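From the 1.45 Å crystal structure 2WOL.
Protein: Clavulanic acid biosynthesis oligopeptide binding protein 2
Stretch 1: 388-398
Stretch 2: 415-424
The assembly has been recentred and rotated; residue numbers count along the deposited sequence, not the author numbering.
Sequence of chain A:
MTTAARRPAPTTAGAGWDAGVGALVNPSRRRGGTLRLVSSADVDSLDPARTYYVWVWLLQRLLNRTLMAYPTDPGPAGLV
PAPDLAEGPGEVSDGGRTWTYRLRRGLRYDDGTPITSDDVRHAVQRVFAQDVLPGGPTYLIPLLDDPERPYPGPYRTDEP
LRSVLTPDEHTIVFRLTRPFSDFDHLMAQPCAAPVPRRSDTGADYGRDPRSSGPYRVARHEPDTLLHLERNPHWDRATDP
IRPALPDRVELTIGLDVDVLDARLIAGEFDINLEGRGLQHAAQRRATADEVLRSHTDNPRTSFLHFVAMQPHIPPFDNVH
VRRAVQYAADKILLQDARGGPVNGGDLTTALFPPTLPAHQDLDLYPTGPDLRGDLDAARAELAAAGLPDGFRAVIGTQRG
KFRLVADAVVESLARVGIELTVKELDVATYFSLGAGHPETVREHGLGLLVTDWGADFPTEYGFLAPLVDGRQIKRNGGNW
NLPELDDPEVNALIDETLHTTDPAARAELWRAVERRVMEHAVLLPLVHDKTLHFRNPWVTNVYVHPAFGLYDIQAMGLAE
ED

Stretch 1, residues 388-398: PDGFRAVIGTQ
Stretch 2, residues 415-424: RVGIELTVKE

How do the two backbones run? From Arg-392 and from Glu-419 onward both are extended, and they lie side by side as parallel strands, their N-to-C directions 31° apart, with Arg-392 opposite Glu-419, Ile-395 opposite Val-422 and Thr-397 opposite Glu-424, CA atoms 4.7 to 5.1 Å apart. Ala-393 and Ile-395 bond through both N and O; Phe-391 accepts through O, and its N gives Gly-417 O a weak bond (3.2 Å, 131°); Thr-397 donates through N. Glu-419 N donates to Phe-391 O (2.9 Å), Ala-393 N to Glu-419 O (3.1 Å), Thr-421 N to Ala-393 O (3.1 Å), Ile-395 N to Thr-421 O (3.0 Å), Lys-423 N to Ile-395 O (2.9 Å) and Thr-397 N to Lys-423 O (3.0 Å).

What does Ile-395 pack against? Its side chain (chi1 t, chi2 t; phi/psi -105/129) shares a face with Ala-393, Leu-420 and Val-422. Ile-395 CG2 lies 3.9 Å from Val-422 CG2 and 4.3 Å from Leu-420 CD1, while Ala-393 CB meets Leu-420 CD2 at 3.5 Å, so these apolar groups cover part of one another's surface, the contact expected of hydrophobic side chains. Val-422 is t; Leu-420 is m, t.

How is Glu-419 held on the other face? With chi1 m, chi2 t and phi/psi -99/108, it brings OE1 within 2.9 Å of Arg-392 NE. Opposite charges make this a salt bridge, although its hydrogen bond is weak, bent to 129°. Arg-392 is m, t, t. Farther along this face, Val-394 CG1 touches Lys-423 CB at 3.7 Å.

How does the pairing begin? Phe-391 (chi1 p, chi2 90°) sets one ring face beneath Ile-418 CG2, 4.1 Å from the ring centroid, a CH-pi contact. Just before this pair, Gly-390 (101/-161) and Gly-417 (81/12) approach to 4.4 Å between CA atoms; an ideal CB on Gly-390 would fall 2.0 Å from Gly-417 O, a clash. One water donates to Pro-388 O (2.8 Å) and Val-416 O (2.7 Å), bridging the two stretches.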

# COMPACT_ATOMS: atom_id res chain seq x y z
N PRO A 388 22.62 -21.69 -24.87
CA PRO A 388 21.81 -21.45 -26.07
C PRO A 388 20.54 -22.31 -26.17
O PRO A 388 19.57 -21.88 -26.79
CB PRO A 388 22.77 -21.77 -27.23
CG PRO A 388 23.83 -22.62 -26.63
CD PRO A 388 23.98 -22.15 -25.22
N ASP A 389 20.55 -23.49 -25.56
CA ASP A 389 19.42 -24.42 -25.66
C ASP A 389 18.46 -24.31 -24.47
O ASP A 389 17.47 -25.04 -24.39
CB ASP A 389 19.93 -25.85 -25.80
CG ASP A 389 20.70 -26.06 -27.10
OD1 ASP A 389 20.24 -25.57 -28.15
OD2 ASP A 389 21.76 -26.72 -27.05
N GLY A 390 18.77 -23.39 -23.56
CA GLY A 390 17.95 -23.20 -22.37
C GLY A 390 18.56 -23.86 -21.15
O GLY A 390 19.75 -24.17 -21.12
N PHE A 391 17.72 -24.06 -20.14
CA PHE A 391 18.16 -24.59 -18.85
C PHE A 391 16.93 -24.94 -18.03
O PHE A 391 15.80 -24.64 -18.42
CB PHE A 391 19.03 -23.56 -18.10
CG PHE A 391 18.35 -22.24 -17.87
CD1 PHE A 391 17.59 -22.01 -16.72
CD2 PHE A 391 18.48 -21.21 -18.80
CE1 PHE A 391 16.96 -20.79 -16.51
CE2 PHE A 391 17.85 -19.98 -18.60
CZ PHE A 391 17.09 -19.78 -17.45
N ARG A 392 17.16 -25.56 -16.88
CA ARG A 392 16.09 -25.88 -15.95
C ARG A 392 16.13 -24.96 -14.73
O ARG A 392 17.21 -24.58 -14.27
CB ARG A 392 16.15 -27.35 -15.52
CG ARG A 392 15.83 -28.31 -16.65
CD ARG A 392 15.54 -29.71 -16.15
NE ARG A 392 15.22 -30.61 -17.25
CZ ARG A 392 15.00 -31.92 -17.12
NH1 ARG A 392 15.07 -32.50 -15.92
NH2 ARG A 392 14.72 -32.65 -18.19
N ALA A 393 14.95 -24.58 -14.25
CA ALA A 393 14.84 -23.71 -13.08
C ALA A 393 13.51 -23.91 -12.36
O ALA A 393 12.65 -24.66 -12.82
CB ALA A 393 15.04 -22.24 -13.48
N VAL A 394 13.36 -23.23 -11.23
CA VAL A 394 12.16 -23.31 -10.41
C VAL A 394 11.59 -21.91 -10.18
O VAL A 394 12.31 -20.97 -9.84
CB VAL A 394 12.45 -23.97 -9.03
CG1 VAL A 394 11.19 -24.08 -8.19
CG2 VAL A 394 13.08 -25.36 -9.22
N ILE A 395 10.27 -21.80 -10.36
CA ILE A 395 9.54 -20.57 -10.05
C ILE A 395 8.74 -20.75 -8.76
O ILE A 395 8.00 -21.73 -8.62
CB ILE A 395 8.65 -20.09 -11.24
CG1 ILE A 395 7.97 -18.75 -10.91
CG2 ILE A 395 7.64 -21.18 -11.68
CD1 ILE A 395 7.44 -18.01 -12.13
N GLY A 396 8.90 -19.81 -7.83
CA GLY A 396 8.16 -19.82 -6.58
C GLY A 396 6.88 -19.02 -6.68
O GLY A 396 6.85 -17.96 -7.31
N THR A 397 5.81 -19.53 -6.06
CA THR A 397 4.50 -18.89 -6.15
C THR A 397 3.58 -19.29 -4.99
O THR A 397 3.96 -20.11 -4.15
CB THR A 397 3.82 -19.20 -7.51
OG1 THR A 397 2.68 -18.35 -7.68
CG2 THR A 397 3.39 -20.66 -7.61
N GLN A 398 2.39 -18.69 -4.95
CA GLN A 398 1.30 -19.07 -4.05
C GLN A 398 0.30 -19.91 -4.83
O GLN A 398 0.24 -19.82 -6.06
CB GLN A 398 0.53 -17.84 -3.58
CG GLN A 398 1.25 -16.87 -2.66
CD GLN A 398 0.35 -15.69 -2.27
OE1 GLN A 398 -0.64 -15.40 -2.94
NE2 GLN A 398 0.70 -15.03 -1.18
N ARG A 415 9.05 -22.18 -24.66
CA ARG A 415 9.22 -21.93 -26.09
C ARG A 415 10.67 -21.72 -26.52
O ARG A 415 11.00 -21.87 -27.70
CB ARG A 415 8.37 -20.72 -26.52
CG ARG A 415 6.88 -20.91 -26.29
CD ARG A 415 6.09 -19.66 -26.67
NE ARG A 415 6.49 -18.51 -25.87
CZ ARG A 415 6.15 -17.25 -26.14
NH1 ARG A 415 5.39 -16.96 -27.19
NH2 ARG A 415 6.57 -16.27 -25.34
N VAL A 416 11.54 -21.37 -25.57
CA VAL A 416 12.97 -21.18 -25.84
C VAL A 416 13.84 -22.15 -25.02
O VAL A 416 15.03 -21.92 -24.82
CB VAL A 416 13.41 -19.70 -25.64
CG1 VAL A 416 12.71 -18.79 -26.64
CG2 VAL A 416 13.15 -19.23 -24.20
N GLY A 417 13.22 -23.23 -24.56
CA GLY A 417 13.95 -24.30 -23.87
C GLY A 417 14.25 -24.04 -22.41
O GLY A 417 15.06 -24.75 -21.80
N ILE A 418 13.62 -23.01 -21.83
CA ILE A 418 13.72 -22.79 -20.40
C ILE A 418 12.62 -23.60 -19.74
O ILE A 418 11.43 -23.27 -19.86
CB ILE A 418 13.64 -21.29 -20.02
CG1 ILE A 418 14.76 -20.51 -20.73
CG2 ILE A 418 13.73 -21.12 -18.51
CD1 ILE A 418 14.62 -18.99 -20.66
N GLU A 419 13.02 -24.68 -19.07
CA GLU A 419 12.10 -25.65 -18.49
C GLU A 419 11.93 -25.38 -17.01
O GLU A 419 12.83 -25.63 -16.21
CB GLU A 419 12.62 -27.08 -18.69
CG GLU A 419 12.86 -27.49 -20.13
CD GLU A 419 13.53 -28.85 -20.24
OE1 GLU A 419 13.35 -29.68 -19.32
OE2 GLU A 419 14.25 -29.08 -21.24
N LEU A 420 10.76 -24.86 -16.65
CA LEU A 420 10.48 -24.52 -15.26
C LEU A 420 9.56 -25.52 -14.60
O LEU A 420 8.64 -26.05 -15.22
CB LEU A 420 9.83 -23.14 -15.16
CG LEU A 420 10.55 -21.91 -15.71
CD1 LEU A 420 9.76 -20.67 -15.34
CD2 LEU A 420 11.97 -21.81 -15.19
N THR A 421 9.83 -25.78 -13.33
CA THR A 421 8.87 -26.43 -12.46
C THR A 421 8.42 -25.42 -11.41
O THR A 421 9.10 -24.41 -11.18
CB THR A 421 9.43 -27.70 -11.81
OG1 THR A 421 10.65 -27.39 -11.13
CG2 THR A 421 9.72 -28.77 -12.87
N VAL A 422 7.27 -25.68 -10.80
CA VAL A 422 6.63 -24.72 -9.92
C VAL A 422 6.71 -25.19 -8.47
O VAL A 422 6.37 -26.34 -8.16
CB VAL A 422 5.15 -24.51 -10.33
CG1 VAL A 422 4.49 -23.48 -9.44
CG2 VAL A 422 5.04 -24.10 -11.80
N LYS A 423 7.18 -24.30 -7.60
CA LYS A 423 7.20 -24.57 -6.16
C LYS A 423 6.20 -23.65 -5.47
O LYS A 423 6.37 -22.43 -5.45
CB LYS A 423 8.61 -24.38 -5.58
CG LYS A 423 8.71 -24.47 -4.05
CD LYS A 423 8.39 -25.86 -3.53
CE LYS A 423 8.36 -25.88 -2.01
NZ LYS A 423 8.11 -27.26 -1.49
N GLU A 424 5.15 -24.25 -4.92
CA GLU A 424 4.15 -23.48 -4.18
C GLU A 424 4.55 -23.32 -2.73
O GLU A 424 5.04 -24.26 -2.09
CB GLU A 424 2.77 -24.14 -4.28
CG GLU A 424 2.12 -23.97 -5.65
CD GLU A 424 0.75 -24.60 -5.74
OE1 GLU A 424 0.42 -25.46 -4.89
OE2 GLU A 424 -0.00 -24.24 -6.66
O HOH W 1 16.76 -21.70 -26.85
O HOH W 2 13.01 -27.78 -12.80